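Long-range contacts in uncharacterized conserved protein YndB, AHSA1/START domain (Micromonospora chersina, PDB 6V04), which is of unknown function but, as a START/Bet v1-like protein involved in dynemicin biosynthesis, may act as a cyclase or aromatase: residues A52-D57 with F64-D69; V86-Q91 with S154-N159. One frame throughout, in Å; residues are numbered along the deposited sequence.

Contact 1: residues A52-D57 with F64-D69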
loop_
_atom_site.group_PDB
_atom_site.type_symbol
_atom_site.label_atom_id
_atom_site.label_comp_id
_atom_site.label_asym_id
_atom_site.label_seq_id
_atom_site.Cartn_x
_atom_site.Cartn_y
_atom_site.Cartn_z
ATOM N N ALA A 52 14.998 0.820 16.389
ATOM C CA ALA A 52 15.084 -0.452 15.694
ATOM C C ALA A 52 14.116 -0.501 14.519
ATOM O O ALA A 52 13.085 0.178 14.498
ATOM C CB ALA A 52 14.784 -1.626 16.640
ATOM N N SER A 53 14.457 -1.331 13.543
ATOM C CA SER A 53 13.619 -1.516 12.376
ATOM C C SER A 53 12.683 -2.697 12.579
ATOM O O SER A 53 12.981 -3.635 13.324
ATOM C CB SER A 53 14.473 -1.727 11.125
ATOM O OG SER A 53 15.279 -2.884 11.245
ATOM N N THR A 54 11.529 -2.629 11.924
ATOM C CA THR A 54 10.607 -3.751 11.877
ATOM C C THR A 54 9.811 -3.663 10.578
ATOM O O THR A 54 10.106 -2.850 9.697
ATOM C CB THR A 54 9.729 -3.786 13.140
ATOM O OG1 THR A 54 8.964 -5.002 13.171
ATOM C CG2 THR A 54 8.796 -2.598 13.218
ATOM N N ARG A 55 8.767 -4.483 10.477
ATOM C CA ARG A 55 8.004 -4.628 9.246
ATOM C C ARG A 55 6.598 -5.079 9.606
ATOM O O ARG A 55 6.434 -5.962 10.451
ATOM C CB ARG A 55 8.688 -5.652 8.331
ATOM C CG ARG A 55 8.131 -5.804 6.932
ATOM C CD ARG A 55 8.964 -6.862 6.215
ATOM N NE ARG A 55 8.571 -7.124 4.834
ATOM C CZ ARG A 55 7.552 -7.895 4.475
ATOM N NH1 ARG A 55 6.787 -8.469 5.396
ATOM N NH2 ARG A 55 7.293 -8.090 3.188
ATOM N N VAL A 56 5.590 -4.495 8.963
ATOM C CA VAL A 56 4.211 -4.936 9.134
ATOM C C VAL A 56 3.709 -5.453 7.798
ATOM O O VAL A 56 3.937 -4.838 6.752
ATOM C CB VAL A 56 3.293 -3.832 9.691
ATOM C CG1 VAL A 56 3.145 -2.674 8.713
ATOM C CG2 VAL A 56 1.937 -4.429 10.035
ATOM N N ASP A 57 3.076 -6.620 7.836
ATOM C CA ASP A 57 2.626 -7.330 6.649
ATOM C C ASP A 57 1.131 -7.568 6.786
ATOM O O ASP A 57 0.676 -8.004 7.847
ATOM C CB ASP A 57 3.386 -8.651 6.530
ATOM C CG ASP A 57 3.207 -9.305 5.199
ATOM O OD1 ASP A 57 2.060 -9.672 4.880
ATOM O OD2 ASP A 57 4.216 -9.435 4.475
ATOM N N PHE A 64 4.641 -2.549 5.002
ATOM C CA PHE A 64 5.483 -1.370 5.197
ATOM C C PHE A 64 6.770 -1.800 5.881
ATOM O O PHE A 64 6.744 -2.597 6.832
ATOM C CB PHE A 64 4.855 -0.291 6.100
ATOM C CG PHE A 64 3.664 0.417 5.536
ATOM C CD1 PHE A 64 2.396 -0.083 5.744
ATOM C CD2 PHE A 64 3.801 1.645 4.888
ATOM C CE1 PHE A 64 1.289 0.570 5.270
ATOM C CE2 PHE A 64 2.693 2.309 4.419
ATOM C CZ PHE A 64 1.435 1.783 4.614
ATOM N N ASP A 65 7.896 -1.262 5.414
ATOM C CA ASP A 65 9.140 -1.302 6.175
ATOM C C ASP A 65 9.152 -0.132 7.156
ATOM O O ASP A 65 8.876 1.003 6.764
ATOM C CB ASP A 65 10.350 -1.213 5.245
ATOM C CG ASP A 65 10.576 -2.477 4.432
ATOM O OD1 ASP A 65 10.149 -3.560 4.866
ATOM O OD2 ASP A 65 11.206 -2.371 3.355
ATOM N N ILE A 66 9.498 -0.400 8.418
ATOM C CA ILE A 66 9.352 0.567 9.506
ATOM C C ILE A 66 10.694 0.798 10.194
ATOM O O ILE A 66 11.439 -0.148 10.470
ATOM C CB ILE A 66 8.319 0.083 10.545
ATOM C CG1 ILE A 66 6.965 -0.172 9.878
ATOM C CG2 ILE A 66 8.200 1.105 11.689
ATOM C CD1 ILE A 66 5.953 -0.855 10.780
ATOM N N GLU A 67 10.968 2.057 10.522
ATOM C CA GLU A 67 12.060 2.431 11.416
ATOM C C GLU A 67 11.446 3.187 12.585
ATOM O O GLU A 67 10.773 4.201 12.380
ATOM C CB GLU A 67 13.098 3.302 10.703
ATOM C CG GLU A 67 13.849 2.597 9.590
ATOM C CD GLU A 67 14.948 1.690 10.111
ATOM O OE1 GLU A 67 15.162 1.654 11.341
ATOM O OE2 GLU A 67 15.602 1.017 9.285
ATOM N N VAL A 68 11.663 2.697 13.800
ATOM C CA VAL A 68 10.982 3.213 14.983
ATOM C C VAL A 68 11.885 4.224 15.670
ATOM O O VAL A 68 13.041 3.925 16.002
ATOM C CB VAL A 68 10.588 2.083 15.946
ATOM C CG1 VAL A 68 9.977 2.666 17.230
ATOM C CG2 VAL A 68 9.618 1.098 15.268
ATOM N N ASP A 69 11.349 5.414 15.909
ATOM C CA ASP A 69 12.110 6.469 16.555
ATOM C C ASP A 69 11.883 6.518 18.051
ATOM O O ASP A 69 12.850 6.669 18.808
ATOM C CB ASP A 69 11.768 7.818 15.934
ATOM C CG ASP A 69 12.295 7.942 14.519
ATOM O OD1 ASP A 69 13.480 7.604 14.303
ATOM O OD2 ASP A 69 11.519 8.332 13.631
#
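T54 and I66 exchange two backbone hydrogen bonds, the one from I66 N to T54 O at 2.8 Å. V56 and F64 form the next such pair, and V68 N donates to A52 O. The strands are antiparallel, with 143° between their directions.

The face with V56, F64 and I66 also carries T54. T54 CG2 lies beside I66 CB at 3.8 Å, while T54 OG1 bonds to A46 O. V56 CG1 touches both F64 CB and I66 CD1, each at 3.9 Å, and sits at the edge of the F64 ring.

Polar groups line the other face. R55 is modelled in two conformers, so its salt bridges are tentative. In one, R55 NE makes a long bridge to D65 OD1, 3.9 Å, and R55 NH1 a closer one to D57 OD2, 2.9 Å. E67 bends its CD back toward S53 CB (chi2 -79°), and E67 OE1 and OE2 both lie 3.5 Å from that carbon. An alanine here would probably leave S53 CB more open and R80 with less to pack against.

This hairpin lies inside the N-terminal sheet. S45 and H43 bond to strand 53-57, while strand 76-83 flanks 63-72, where F64 stacks on W81.

Contact 2: residues V86-Q91 with S154-N159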
loop_
_atom_site.group_PDB
_atom_site.type_symbol
_atom_site.label_atom_id
_atom_site.label_comp_id
_atom_site.label_asym_id
_atom_site.label_seq_id
_atom_site.Cartn_x
_atom_site.Cartn_y
_atom_site.Cartn_z
ATOM N N VAL A 86 9.333 0.674 -1.063
ATOM C CA VAL A 86 9.773 1.561 -2.130
ATOM C C VAL A 86 9.150 2.941 -2.043
ATOM O O VAL A 86 9.678 3.875 -2.662
ATOM C CB VAL A 86 9.486 0.943 -3.515
ATOM C CG1 VAL A 86 10.118 -0.413 -3.601
ATOM C CG2 VAL A 86 7.980 0.857 -3.791
ATOM N N GLY A 87 8.047 3.109 -1.320
ATOM C CA GLY A 87 7.393 4.393 -1.221
ATOM C C GLY A 87 8.190 5.408 -0.432
ATOM O O GLY A 87 9.113 5.082 0.327
ATOM N N PRO A 88 7.840 6.678 -0.597
ATOM C CA PRO A 88 8.549 7.729 0.136
ATOM C C PRO A 88 8.346 7.579 1.635
ATOM O O PRO A 88 7.316 7.085 2.097
ATOM C CB PRO A 88 7.921 9.023 -0.397
ATOM C CG PRO A 88 6.561 8.606 -0.860
ATOM C CD PRO A 88 6.720 7.203 -1.391
ATOM N N GLU A 89 9.344 8.029 2.398
ATOM C CA GLU A 89 9.283 7.893 3.843
ATOM C C GLU A 89 8.213 8.807 4.424
ATOM O O GLU A 89 8.220 10.026 4.187
ATOM C CB GLU A 89 10.640 8.207 4.467
ATOM C CG GLU A 89 10.677 8.002 5.970
ATOM C CD GLU A 89 12.053 8.222 6.553
ATOM O OE1 GLU A 89 12.464 9.396 6.690
ATOM O OE2 GLU A 89 12.722 7.214 6.862
ATOM N N CYS A 90 7.320 8.218 5.216
ATOM C CA CYS A 90 6.278 8.936 5.937
ATOM C C CYS A 90 6.612 8.965 7.416
ATOM O O CYS A 90 7.125 7.989 7.962
ATOM C CB CYS A 90 4.920 8.270 5.760
ATOM S SG CYS A 90 4.476 8.040 4.059
ATOM N N GLN A 91 6.343 10.107 8.047
ATOM C CA GLN A 91 6.455 10.264 9.489
ATOM C C GLN A 91 5.104 9.945 10.109
ATOM O O GLN A 91 4.120 10.645 9.823
ATOM C CB GLN A 91 6.856 11.695 9.828
ATOM C CG GLN A 91 8.341 11.998 9.696
ATOM C CD GLN A 91 9.176 11.717 10.956
ATOM O OE1 GLN A 91 10.397 11.842 10.915
ATOM N NE2 GLN A 91 8.535 11.333 12.057
ATOM N N SER A 154 3.534 3.474 -4.985
ATOM C CA SER A 154 4.223 4.592 -5.600
ATOM C C SER A 154 5.705 4.545 -5.274
ATOM O O SER A 154 6.140 3.910 -4.307
ATOM C CB SER A 154 3.651 5.940 -5.148
ATOM O OG SER A 154 4.114 6.272 -3.850
ATOM N N VAL A 155 6.477 5.257 -6.089
ATOM C CA VAL A 155 7.899 5.449 -5.847
ATOM C C VAL A 155 8.271 6.825 -6.378
ATOM O O VAL A 155 7.763 7.260 -7.411
ATOM C CB VAL A 155 8.721 4.317 -6.502
ATOM C CG1 VAL A 155 8.549 4.323 -8.022
ATOM C CG2 VAL A 155 10.179 4.424 -6.117
ATOM N N VAL A 156 9.128 7.526 -5.655
ATOM C CA VAL A 156 9.587 8.836 -6.094
ATOM C C VAL A 156 10.855 8.654 -6.899
ATOM O O VAL A 156 11.833 8.061 -6.423
ATOM C CB VAL A 156 9.818 9.778 -4.904
ATOM C CG1 VAL A 156 10.398 11.108 -5.399
ATOM C CG2 VAL A 156 8.507 10.005 -4.180
ATOM N N LEU A 157 10.842 9.174 -8.111
ATOM C CA LEU A 157 11.950 9.085 -9.026
ATOM C C LEU A 157 12.651 10.432 -9.119
ATOM O O LEU A 157 12.024 11.479 -8.927
ATOM C CB LEU A 157 11.484 8.671 -10.428
ATOM C CG LEU A 157 10.682 7.369 -10.529
ATOM C CD1 LEU A 157 10.206 7.158 -11.956
ATOM C CD2 LEU A 157 11.482 6.180 -10.049
ATOM N N PRO A 158 13.946 10.447 -9.424
ATOM C CA PRO A 158 14.616 11.718 -9.701
ATOM C C PRO A 158 14.015 12.406 -10.918
ATOM O O PRO A 158 13.397 11.780 -11.785
ATOM C CB PRO A 158 16.075 11.314 -9.954
ATOM C CG PRO A 158 16.024 9.864 -10.306
ATOM C CD PRO A 158 14.851 9.290 -9.554
ATOM N N ASN A 159 14.189 13.727 -10.948
ATOM C CA ASN A 159 13.787 14.567 -12.078
ATOM C C ASN A 159 14.862 14.547 -13.171
ATOM O O ASN A 159 15.404 15.575 -13.571
ATOM C CB ASN A 159 13.534 15.993 -11.603
ATOM C CG ASN A 159 12.270 16.127 -10.771
ATOM O OD1 ASN A 159 11.271 15.461 -11.026
ATOM N ND2 ASN A 159 12.310 17.003 -9.775
HETATM O O HOH W 1 9.921 6.648 -3.080
#
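P88 meets V156 with its ring, P88 CB lying 4.0 Å from V156 CG2. The two side chains cross at about a right angle. V156 CG2 also approaches P88 CG, so one methyl group rests against two ring carbons. The neighbouring ring carbon, P88 CD, lies 3.7 Å from S154 OG.

V86 and G87 meet the backbone of the strand. V86 CG2 lies 3.6 Å from S154 O. G87 CA approaches the same oxygen at 3.4 Å in a CA-H...O contact, with an angle of 133° at the hydrogen. V155 answers from the strand side: its CG2, anti to the backbone N, comes 3.5 Å from V86 O.

One water joins the two backbones. It donates to V86 O at 2.8 Å and accepts from V156 N at 2.8 Å. The direct contacts are van der Waals touches and one CA-H...O contact, and little surface is buried, 210 Å² in all.

The next shell holds some of the touching residues directly. S82 OG bonds to G87 O, and L238 of strand 236-243 pairs with V155 through the backbone. C90 and L157 anchor the flanking chain in the same way, to W81 and R236. Helix 252-277 touches both segments: V86 meets S271 and V155 meets L270.

In this arrangement a loop of the first sheet packs on an edge strand of the second. The loop follows strand 76-83 and leads into strand 90-98. It meets strand 151-157, an outermost strand of the second sheet. Each sheet has seven antiparallel strands in the order 1-7-6-5-4-3-2, followed by a long helix, consistent with two START/Bet v1-like units in one chain.

In the fold
Both contacts reach the N-terminal sheet but differ in role. Contact 1 pairs two neighbouring strands within that sheet. Contact 2 joins a loop from the same sheet to strand 151-157 of the C-terminal sheet. Their centres lie 16 Å apart, and their nearest atoms are about 5 Å apart without touching. Strand 76-83 links them: it flanks strand 63-72 and then runs on to the loop at V86-P88. R80 of that strand forms salt bridges with D69 and E89, which belong to the segments but touch nothing across them. Neither contact lies at the magnesium site of Q149.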